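Side-chain contacts in phospholyase (Arthrobacter aurescens, PDB 5G4I), which works as a pyridoxal-phosphate-dependent phospholyase of the class III transaminase family, probably eliminating phosphate from ethanolamine-phosphate-type substrates: residues A[56-61]-A[421-426]; A[262-267]-A[333-338]; A[343-348]-A[367-372]. One frame throughout, in Å; residues are numbered along the deposited sequence.

Interaction 1: A[56-61]-A[421-426]. With PO4 (phosphate ion), chain D.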
loop_
_atom_site.group_PDB
_atom_site.type_symbol
_atom_site.label_atom_id
_atom_site.label_comp_id
_atom_site.label_asym_id
_atom_site.label_seq_id
_atom_site.Cartn_x
_atom_site.Cartn_y
_atom_site.Cartn_z
ATOM N N VAL A 56 -15.131 28.845 6.921
ATOM C CA VAL A 56 -13.897 28.764 6.100
ATOM C C VAL A 56 -12.651 28.794 6.973
ATOM O O VAL A 56 -12.523 29.600 7.928
ATOM C CB VAL A 56 -13.874 29.886 5.039
ATOM C CG1 VAL A 56 -12.562 29.850 4.239
ATOM C CG2 VAL A 56 -15.041 29.777 4.123
ATOM N N TYR A 57 -11.666 27.927 6.631
ATOM C CA TYR A 57 -10.444 27.850 7.383
ATOM C C TYR A 57 -9.191 27.965 6.441
ATOM O O TYR A 57 -9.239 27.460 5.294
ATOM C CB TYR A 57 -10.289 26.497 8.141
ATOM C CG TYR A 57 -11.442 26.107 9.049
ATOM C CD1 TYR A 57 -12.590 25.575 8.492
ATOM C CD2 TYR A 57 -11.366 26.291 10.375
ATOM C CE1 TYR A 57 -13.676 25.221 9.296
ATOM C CE2 TYR A 57 -12.421 25.885 11.237
ATOM C CZ TYR A 57 -13.582 25.466 10.643
ATOM O OH TYR A 57 -14.634 25.080 11.470
ATOM N N LEU A 58 -8.158 28.562 7.010
ATOM C CA LEU A 58 -6.801 28.575 6.414
ATOM C C LEU A 58 -6.111 27.263 6.857
ATOM O O LEU A 58 -5.995 26.979 8.027
ATOM C CB LEU A 58 -6.007 29.792 6.883
ATOM C CG LEU A 58 -4.546 29.902 6.349
ATOM C CD1 LEU A 58 -4.481 29.951 4.866
ATOM C CD2 LEU A 58 -3.839 31.113 6.981
ATOM N N ASP A 59 -5.630 26.462 5.846
ATOM C CA ASP A 59 -4.906 25.212 6.110
ATOM C C ASP A 59 -3.454 25.448 6.473
ATOM O O ASP A 59 -2.658 25.734 5.559
ATOM C CB ASP A 59 -5.038 24.269 4.891
ATOM C CG ASP A 59 -4.570 22.831 5.166
ATOM O OD1 ASP A 59 -3.872 22.618 6.187
ATOM O OD2 ASP A 59 -4.946 21.982 4.323
ATOM N N GLY A 60 -3.099 25.402 7.764
ATOM C CA GLY A 60 -1.696 25.400 8.222
ATOM C C GLY A 60 -1.071 24.077 8.606
ATOM O O GLY A 60 -0.081 24.031 9.367
ATOM N N TYR A 61 -1.696 22.995 8.072
ATOM C CA TYR A 61 -1.364 21.633 8.526
ATOM C C TYR A 61 -1.103 20.573 7.470
ATOM O O TYR A 61 -0.253 19.695 7.676
ATOM C CB TYR A 61 -2.496 21.117 9.543
ATOM C CG TYR A 61 -2.340 19.655 9.955
ATOM C CD1 TYR A 61 -1.334 19.286 10.754
ATOM C CD2 TYR A 61 -3.063 18.698 9.283
ATOM C CE1 TYR A 61 -1.109 17.923 11.004
ATOM C CE2 TYR A 61 -2.831 17.354 9.505
ATOM C CZ TYR A 61 -1.889 17.055 10.389
ATOM O OH TYR A 61 -1.687 15.672 10.555
ATOM N N ARG A 421 2.909 34.612 1.245
ATOM C CA ARG A 421 3.185 35.597 2.251
ATOM C C ARG A 421 1.943 36.162 2.897
ATOM O O ARG A 421 1.905 36.261 4.139
ATOM C CB ARG A 421 4.070 36.721 1.639
ATOM C CG ARG A 421 4.290 37.946 2.555
ATOM C CD ARG A 421 5.214 37.609 3.634
ATOM N N GLU A 422 0.945 36.461 2.067
ATOM C CA GLU A 422 -0.341 36.902 2.685
ATOM C C GLU A 422 -0.889 35.856 3.676
ATOM O O GLU A 422 -1.437 36.213 4.744
ATOM C CB GLU A 422 -1.324 37.263 1.639
ATOM C CG GLU A 422 -2.593 37.904 2.198
ATOM C CD GLU A 422 -3.650 38.301 1.109
ATOM O OE1 GLU A 422 -3.498 38.012 -0.156
ATOM O OE2 GLU A 422 -4.703 38.841 1.614
ATOM N N HIS A 423 -0.809 34.560 3.324
ATOM C CA HIS A 423 -1.307 33.534 4.228
ATOM C C HIS A 423 -0.483 33.403 5.499
ATOM O O HIS A 423 -0.985 33.198 6.614
ATOM C CB HIS A 423 -1.315 32.183 3.466
ATOM C CG HIS A 423 -1.998 32.194 2.144
ATOM N ND1 HIS A 423 -3.272 32.666 1.862
ATOM C CD2 HIS A 423 -1.532 31.716 0.961
ATOM C CE1 HIS A 423 -3.556 32.475 0.591
ATOM N NE2 HIS A 423 -2.482 31.904 0.027
ATOM N N ALA A 424 0.883 33.500 5.391
ATOM C CA ALA A 424 1.770 33.516 6.501
ATOM C C ALA A 424 1.362 34.635 7.508
ATOM O O ALA A 424 1.370 34.424 8.748
ATOM C CB ALA A 424 3.234 33.684 6.102
ATOM N N ASP A 425 1.080 35.841 6.943
ATOM C CA ASP A 425 0.736 36.947 7.859
ATOM C C ASP A 425 -0.588 36.722 8.562
ATOM O O ASP A 425 -0.707 37.055 9.748
ATOM C CB ASP A 425 0.684 38.264 7.052
ATOM C CG ASP A 425 2.108 38.754 6.602
ATOM O OD1 ASP A 425 3.140 38.386 7.204
ATOM O OD2 ASP A 425 2.117 39.629 5.651
ATOM N N ILE A 426 -1.559 36.124 7.873
ATOM C CA ILE A 426 -2.832 35.764 8.590
ATOM C C ILE A 426 -2.571 34.800 9.756
ATOM O O ILE A 426 -2.916 35.028 10.893
ATOM C CB ILE A 426 -3.885 35.267 7.600
ATOM C CG1 ILE A 426 -4.343 36.322 6.632
ATOM C CG2 ILE A 426 -5.041 34.591 8.350
ATOM C CD1 ILE A 426 -5.029 35.810 5.355
HETATM P P PO4 D . 0.607 13.611 9.810
HETATM O O1 PO4 D . 1.979 13.885 9.600
HETATM O O2 PO4 D . -0.362 14.210 8.793
HETATM O O3 PO4 D . 0.418 14.664 10.896
HETATM O O4 PO4 D . 0.179 12.237 10.253
#

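Interaction 2: A[262-267]-A[333-338]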
loop_
_atom_site.group_PDB
_atom_site.type_symbol
_atom_site.label_atom_id
_atom_site.label_comp_id
_atom_site.label_asym_id
_atom_site.label_seq_id
_atom_site.Cartn_x
_atom_site.Cartn_y
_atom_site.Cartn_z
ATOM N N SER A 262 15.459 24.583 1.118
ATOM C CA SER A 262 16.863 24.647 0.771
ATOM C C SER A 262 17.352 23.530 -0.100
ATOM O O SER A 262 18.512 23.576 -0.548
ATOM C CB SER A 262 17.695 24.771 2.044
ATOM O OG SER A 262 17.433 23.742 2.993
ATOM N N GLY A 263 16.525 22.491 -0.307
ATOM C CA GLY A 263 16.845 21.372 -1.232
ATOM C C GLY A 263 15.547 20.575 -1.532
ATOM O O GLY A 263 14.587 20.720 -0.743
ATOM N N MET A 264 15.552 19.748 -2.566
ATOM C CA MET A 264 14.419 18.880 -2.828
ATOM C C MET A 264 14.188 17.882 -1.684
ATOM O O MET A 264 12.993 17.589 -1.306
ATOM C CB MET A 264 14.586 18.145 -4.169
ATOM C CG MET A 264 13.338 17.495 -4.587
ATOM S SD MET A 264 11.963 18.693 -5.114
ATOM C CE MET A 264 11.087 17.366 -5.958
ATOM N N TRP A 265 15.271 17.382 -1.067
ATOM C CA TRP A 265 15.207 16.276 -0.084
ATOM C C TRP A 265 15.821 16.737 1.211
ATOM O O TRP A 265 16.871 17.426 1.227
ATOM C CB TRP A 265 15.960 15.026 -0.629
ATOM C CG TRP A 265 15.437 14.645 -2.040
ATOM C CD1 TRP A 265 16.095 14.806 -3.228
ATOM C CD2 TRP A 265 14.111 14.284 -2.414
ATOM N NE1 TRP A 265 15.319 14.514 -4.301
ATOM C CE2 TRP A 265 14.053 14.212 -3.807
ATOM C CE3 TRP A 265 12.936 13.968 -1.654
ATOM C CZ2 TRP A 265 12.871 13.865 -4.505
ATOM C CZ3 TRP A 265 11.791 13.604 -2.353
ATOM C CH2 TRP A 265 11.750 13.577 -3.749
ATOM N N GLY A 266 15.164 16.425 2.323
ATOM C CA GLY A 266 15.705 16.732 3.641
ATOM C C GLY A 266 17.080 16.200 3.945
ATOM O O GLY A 266 17.823 16.882 4.735
ATOM N N TYR A 267 17.464 15.043 3.393
ATOM C CA TYR A 267 18.844 14.520 3.725
ATOM C C TYR A 267 19.916 15.482 3.333
ATOM O O TYR A 267 21.051 15.419 3.824
ATOM C CB TYR A 267 19.076 13.128 3.181
ATOM C CG TYR A 267 19.275 13.018 1.654
ATOM C CD1 TYR A 267 20.494 13.339 1.037
ATOM C CD2 TYR A 267 18.231 12.576 0.782
ATOM C CE1 TYR A 267 20.687 13.202 -0.312
ATOM C CE2 TYR A 267 18.443 12.502 -0.576
ATOM C CZ TYR A 267 19.672 12.833 -1.100
ATOM O OH TYR A 267 19.904 12.693 -2.504
ATOM N N ASP A 333 7.430 27.574 -9.283
ATOM C CA ASP A 333 8.604 27.916 -8.504
ATOM C C ASP A 333 8.419 27.710 -6.996
ATOM O O ASP A 333 8.968 28.448 -6.150
ATOM C CB ASP A 333 9.048 29.419 -8.808
ATOM C CG ASP A 333 10.459 29.654 -8.603
ATOM O OD1 ASP A 333 11.345 28.760 -8.515
ATOM O OD2 ASP A 333 10.759 30.875 -8.641
ATOM N N LEU A 334 7.676 26.651 -6.616
ATOM C CA LEU A 334 7.275 26.514 -5.214
ATOM C C LEU A 334 8.392 26.248 -4.221
ATOM O O LEU A 334 8.335 26.712 -3.081
ATOM C CB LEU A 334 6.141 25.463 -5.041
ATOM C CG LEU A 334 4.869 25.624 -5.827
ATOM C CD1 LEU A 334 3.880 24.509 -5.510
ATOM C CD2 LEU A 334 4.248 27.019 -5.563
ATOM N N MET A 335 9.423 25.466 -4.614
ATOM C CA MET A 335 10.552 25.166 -3.701
ATOM C C MET A 335 11.303 26.499 -3.320
ATOM O O MET A 335 11.597 26.752 -2.113
ATOM C CB MET A 335 11.498 24.066 -4.247
ATOM C CG MET A 335 12.626 23.789 -3.320
ATOM S SD MET A 335 13.698 22.448 -3.926
ATOM C CE MET A 335 15.277 22.993 -3.567
ATOM N N ALA A 336 11.683 27.296 -4.373
ATOM C CA ALA A 336 12.373 28.545 -4.087
ATOM C C ALA A 336 11.531 29.502 -3.247
ATOM O O ALA A 336 12.056 30.194 -2.331
ATOM C CB ALA A 336 12.847 29.191 -5.378
ATOM N N LYS A 337 10.221 29.555 -3.551
ATOM C CA LYS A 337 9.304 30.431 -2.787
ATOM C C LYS A 337 9.275 29.971 -1.333
ATOM O O LYS A 337 9.237 30.799 -0.403
ATOM C CB LYS A 337 7.906 30.422 -3.409
ATOM C CG LYS A 337 7.741 31.214 -4.742
ATOM C CD LYS A 337 6.378 31.022 -5.366
ATOM C CE LYS A 337 6.247 31.867 -6.646
ATOM N NZ LYS A 337 4.997 31.447 -7.356
ATOM N N ALA A 338 9.230 28.647 -1.071
ATOM C CA ALA A 338 9.197 28.114 0.313
ATOM C C ALA A 338 10.525 28.488 1.061
ATOM O O ALA A 338 10.522 28.725 2.279
ATOM C CB ALA A 338 9.007 26.576 0.293
#

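Interaction 3: A[343-348]-A[367-372]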
loop_
_atom_site.group_PDB
_atom_site.type_symbol
_atom_site.label_atom_id
_atom_site.label_comp_id
_atom_site.label_asym_id
_atom_site.label_seq_id
_atom_site.Cartn_x
_atom_site.Cartn_y
_atom_site.Cartn_z
ATOM N N LYS A 343 12.398 31.833 5.512
ATOM C CA LYS A 343 13.299 32.813 6.137
ATOM C C LYS A 343 12.508 33.946 6.873
ATOM O O LYS A 343 12.842 34.318 8.021
ATOM C CB LYS A 343 14.346 33.364 5.179
ATOM C CG LYS A 343 15.330 32.312 4.803
ATOM C CD LYS A 343 16.174 32.750 3.639
ATOM C CE LYS A 343 17.154 31.615 3.328
ATOM N NZ LYS A 343 17.790 31.844 2.006
ATOM N N TYR A 344 11.467 34.412 6.229
ATOM C CA TYR A 344 10.597 35.458 6.778
ATOM C C TYR A 344 9.801 34.942 7.993
ATOM O O TYR A 344 9.700 35.584 9.032
ATOM C CB TYR A 344 9.626 35.866 5.676
ATOM C CG TYR A 344 8.529 36.807 6.157
ATOM C CD1 TYR A 344 8.758 38.125 6.274
ATOM C CD2 TYR A 344 7.268 36.356 6.408
ATOM C CE1 TYR A 344 7.732 39.014 6.654
ATOM C CE2 TYR A 344 6.232 37.196 6.778
ATOM C CZ TYR A 344 6.477 38.559 6.932
ATOM O OH TYR A 344 5.412 39.383 7.366
ATOM N N ILE A 345 9.259 33.707 7.887
ATOM C CA ILE A 345 8.526 33.101 9.045
ATOM C C ILE A 345 9.416 32.910 10.229
ATOM O O ILE A 345 9.074 33.126 11.362
ATOM C CB ILE A 345 7.909 31.735 8.570
ATOM C CG1 ILE A 345 6.801 31.998 7.558
ATOM C CG2 ILE A 345 7.373 30.903 9.744
ATOM C CD1 ILE A 345 6.248 30.748 6.825
ATOM N N ARG A 346 10.672 32.439 9.998
ATOM C CA ARG A 346 11.618 32.260 11.111
ATOM C C ARG A 346 11.905 33.545 11.865
ATOM O O ARG A 346 11.871 33.571 13.111
ATOM C CB ARG A 346 12.951 31.656 10.598
ATOM C CG ARG A 346 14.062 31.637 11.621
ATOM C CD ARG A 346 14.841 30.342 11.332
ATOM N NE ARG A 346 15.194 29.878 12.606
ATOM C CZ ARG A 346 14.898 28.796 13.344
ATOM N NH1 ARG A 346 14.536 27.498 12.988
ATOM N NH2 ARG A 346 15.267 29.020 14.581
ATOM N N LYS A 347 12.137 34.646 11.123
ATOM C CA LYS A 347 12.330 35.970 11.777
ATOM C C LYS A 347 11.115 36.359 12.615
ATOM O O LYS A 347 11.280 36.797 13.787
ATOM C CB LYS A 347 12.681 37.022 10.727
ATOM C CG LYS A 347 14.074 36.778 10.142
ATOM N N ARG A 348 9.940 36.169 12.068
ATOM C CA ARG A 348 8.732 36.504 12.853
ATOM C C ARG A 348 8.579 35.649 14.092
ATOM O O ARG A 348 8.206 36.152 15.202
ATOM C CB ARG A 348 7.459 36.414 12.048
ATOM C CG ARG A 348 6.206 36.705 12.860
ATOM C CD ARG A 348 6.003 38.194 13.098
ATOM N NE ARG A 348 5.393 38.496 11.827
ATOM C CZ ARG A 348 4.075 38.624 11.602
ATOM N NH1 ARG A 348 3.198 38.678 12.591
ATOM N NH2 ARG A 348 3.708 38.703 10.393
ATOM N N LEU A 367 8.876 25.450 4.831
ATOM C CA LEU A 367 7.435 25.478 5.236
ATOM C C LEU A 367 7.108 24.329 6.235
ATOM O O LEU A 367 5.959 23.854 6.298
ATOM C CB LEU A 367 6.472 25.548 4.045
ATOM C CG LEU A 367 6.490 26.843 3.275
ATOM C CD1 LEU A 367 5.574 26.826 2.104
ATOM C CD2 LEU A 367 6.060 27.994 4.227
ATOM N N PHE A 368 8.076 23.925 7.061
ATOM C CA PHE A 368 7.830 23.022 8.219
ATOM C C PHE A 368 8.429 23.716 9.432
ATOM O O PHE A 368 9.635 23.691 9.673
ATOM C CB PHE A 368 8.379 21.592 8.000
ATOM C CG PHE A 368 7.710 20.534 8.795
ATOM C CD1 PHE A 368 7.247 20.752 10.115
ATOM C CD2 PHE A 368 7.467 19.268 8.247
ATOM C CE1 PHE A 368 6.657 19.709 10.876
ATOM C CE2 PHE A 368 6.892 18.290 9.023
ATOM C CZ PHE A 368 6.427 18.510 10.311
ATOM N N PHE A 369 7.553 24.376 10.212
ATOM C CA PHE A 369 8.031 25.190 11.384
ATOM C C PHE A 369 7.289 24.792 12.616
ATOM O O PHE A 369 6.161 24.274 12.625
ATOM C CB PHE A 369 7.918 26.749 11.183
ATOM C CG PHE A 369 9.155 27.418 10.602
ATOM C CD1 PHE A 369 10.208 27.841 11.405
ATOM C CD2 PHE A 369 9.236 27.649 9.218
ATOM C CE1 PHE A 369 11.300 28.376 10.902
ATOM C CE2 PHE A 369 10.396 28.257 8.678
ATOM C CZ PHE A 369 11.337 28.643 9.487
ATOM N N GLY A 370 7.926 25.067 13.755
ATOM C CA GLY A 370 7.295 24.863 15.053
ATOM C C GLY A 370 7.912 25.724 16.153
ATOM O O GLY A 370 8.951 26.320 16.007
ATOM N N ILE A 371 7.186 25.756 17.269
ATOM C CA ILE A 371 7.690 26.393 18.530
ATOM C C ILE A 371 7.277 25.499 19.731
ATOM O O ILE A 371 6.154 25.002 19.781
ATOM C CB ILE A 371 7.103 27.843 18.707
ATOM C CG1 ILE A 371 5.586 27.923 18.465
ATOM C CG2 ILE A 371 7.895 28.804 17.821
ATOM C CD1 ILE A 371 4.939 29.263 18.908
ATOM N N ASP A 372 7.900 25.424 20.609
ATOM C CA ASP A 372 7.824 24.744 21.927
ATOM C C ASP A 372 7.027 25.615 22.864
ATOM O O ASP A 372 7.337 26.817 22.954
ATOM C CB ASP A 372 9.108 24.867 22.778
ATOM C CG ASP A 372 10.241 24.171 22.389
ATOM O OD1 ASP A 372 10.257 23.306 21.617
ATOM O OD2 ASP A 372 11.220 24.871 22.445
#

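Interaction 1: A[56-61]-A[421-426]
Leu58 reaches from strand 56-59 to the first turns of helix 421-436, setting CD2 against the backbone of His423 and the side chain of Ile426, and CD1 against His423 CB. The strand is in the mixed sheet of the small domain of a fold-type I PLP enzyme, where N-terminal and C-terminal parts of the chain come together, so this contact joins two ends of the chain 360 residues apart. CD2 of Leu58 rests against the carbonyl oxygen of His423, 3.6 Å from O, and makes an apolar contact with CG2 of Ile426 at 3.9 Å, while CD1 lies 4.1 Å from CB of His423 and approaches the imidazole obliquely. The first torsion of Leu58 sets CG trans to the backbone N (chi1 179°), which brings the branch against the helix; Ile426 answers with CG2, its CG1 lying beside its own N.

Farther out, Val47 touches both Leu58 and His423, and Trp48 of the adjoining strand also packs on Leu58. Backbone bonds to Gly398 and Leu400 hold Leu58 in the sheet. At the end of the strand, Asp59 OD1 accepts from the N of Tyr61 at 2.9 Å, an Asx turn that leads the chain toward the dimer interface; OD2 is bonded to His69. There Tyr61 receives a cation-pi contact from Arg414 and packs on Arg90 of the second subunit. A phosphate ion, probably from the crystallisation liquor, is also bonded by Arg414, Gln254 and Arg90 of the second subunit, a setting consistent with an anion-binding pocket beside the cofactor. The Tyr61 hydroxyl gives a hydrogen bond to phosphate O3, which sits at the ring edge near its plane; the modelled length is doubtfully short.

Interaction 2: A[262-267]-A[333-338]
The first turn of helix 334-355 meets the loop between strands 247-251 and 276-279, with Met335 as the one residue of the helix that reaches across to Ser262, Gly263 and Met264. Asp333, just before the helix, ends the preceding helix in a Schellman motif with positive phi (57°); the new helix begins directly after it, and the bond from CA to CB of Met335 points toward the loop. The side chain runs straight out as far as its sulfur, CG trans to the backbone N (chi1 180°). SD lies 3.5 Å from the N of Met264 and 3.6 Å from the C of Gly263, so the thioether rests on the peptide that links these two residues. CE is modelled implausibly close to Gly263, and its exact place is therefore doubtful. The two sulfurs, SD of Met264 and SD of Met335, lie 4.3 Å apart in an apolar contact. With an alanine at Met335 the Gly263-Met264 peptide and the Met264 sulfur would probably lose their partner on the helix, and a gap would open between helix and loop.

Within the loop, Met264 lays its CG 3.4 Å above one face of the Trp265 ring, toward the rim. That indole is fixed by NE1 bonding to the carbonyl of Lys106, by a stack with Phe107 and by an edge-to-face contact with Phe257. Ser262 turns its hydroxyl to Arg365. Met264 also packs on Leu326 and Met329 of helix 316-331, and Leu334 touches Met329 as well, so loop and new helix share the preceding helix as a neighbour, while Trp265 and Tyr267 extend to strand 276-279.

Interaction 3: A[343-348]-A[367-372]
Arg346 NH1 is hydrogen-bonded to the carbonyl of Gly364, while NH2 of the same guanidinium takes that of Val362; between its backbone and these bonds the side chain passes across Phe369 at about a right angle. Bends at chi2 (145°) and chi3 carry the chain past the ring, whose CE1 lies 3.9 Å from NH1. Guanidinium and ring planes stand 47° apart, an oblique meeting rather than a stack. The closer touch is aliphatic, CB of Arg346 at 3.6 Å from CZ of Phe369. Ile345 approaches over one face: its CG2 lies 4.1 Å from the ring centroid, 23° off the normal, in a CH-pi contact. The other branch of Ile345 ends in CD1, 3.8 Å from CD2 of Leu367, and the two side chains cross at about a right angle. Phe369 is modelled in two conformers, and its contacts hold for the one described.

Helix 334-355 thus lies on the face of the small-domain sheet toward which Phe369 points, with Leu349 touching the same ring. Phe368, the residue before it, instead touches Gln254, a residue that binds pyridoxal phosphate. The chemistry implies an interface built on dispersion and shape, in which the arginine contributes its aliphatic stem to the buried ring and spends its charged end on the carbonyls of Val362 and Gly364 in strand 359-365.

How the interactions relate
Interaction 1 brackets the other two along the chain: 262-267/333-338 closes first, then 343-348/367-372, both inside the loop that 56-61 and 421-426 close. Interactions 2 and 3 share helix 334-355, with centres about 15 Å apart, and touch where Ala338 packs on Leu367. Interactions 1 and 3 reach the same seven-stranded sheet, about 14 Å between centres; their helices 421-436 and 334-355 are joined by a probable hydrogen bond between Tyr344 and Asp425 and by Ala424 on Ile345. Interactions 1 and 2 do not touch. Helix 334-355 starts against the loop that follows strand 247-251 and continues into the layer over the small-domain sheet, consistent with a link between the two domains.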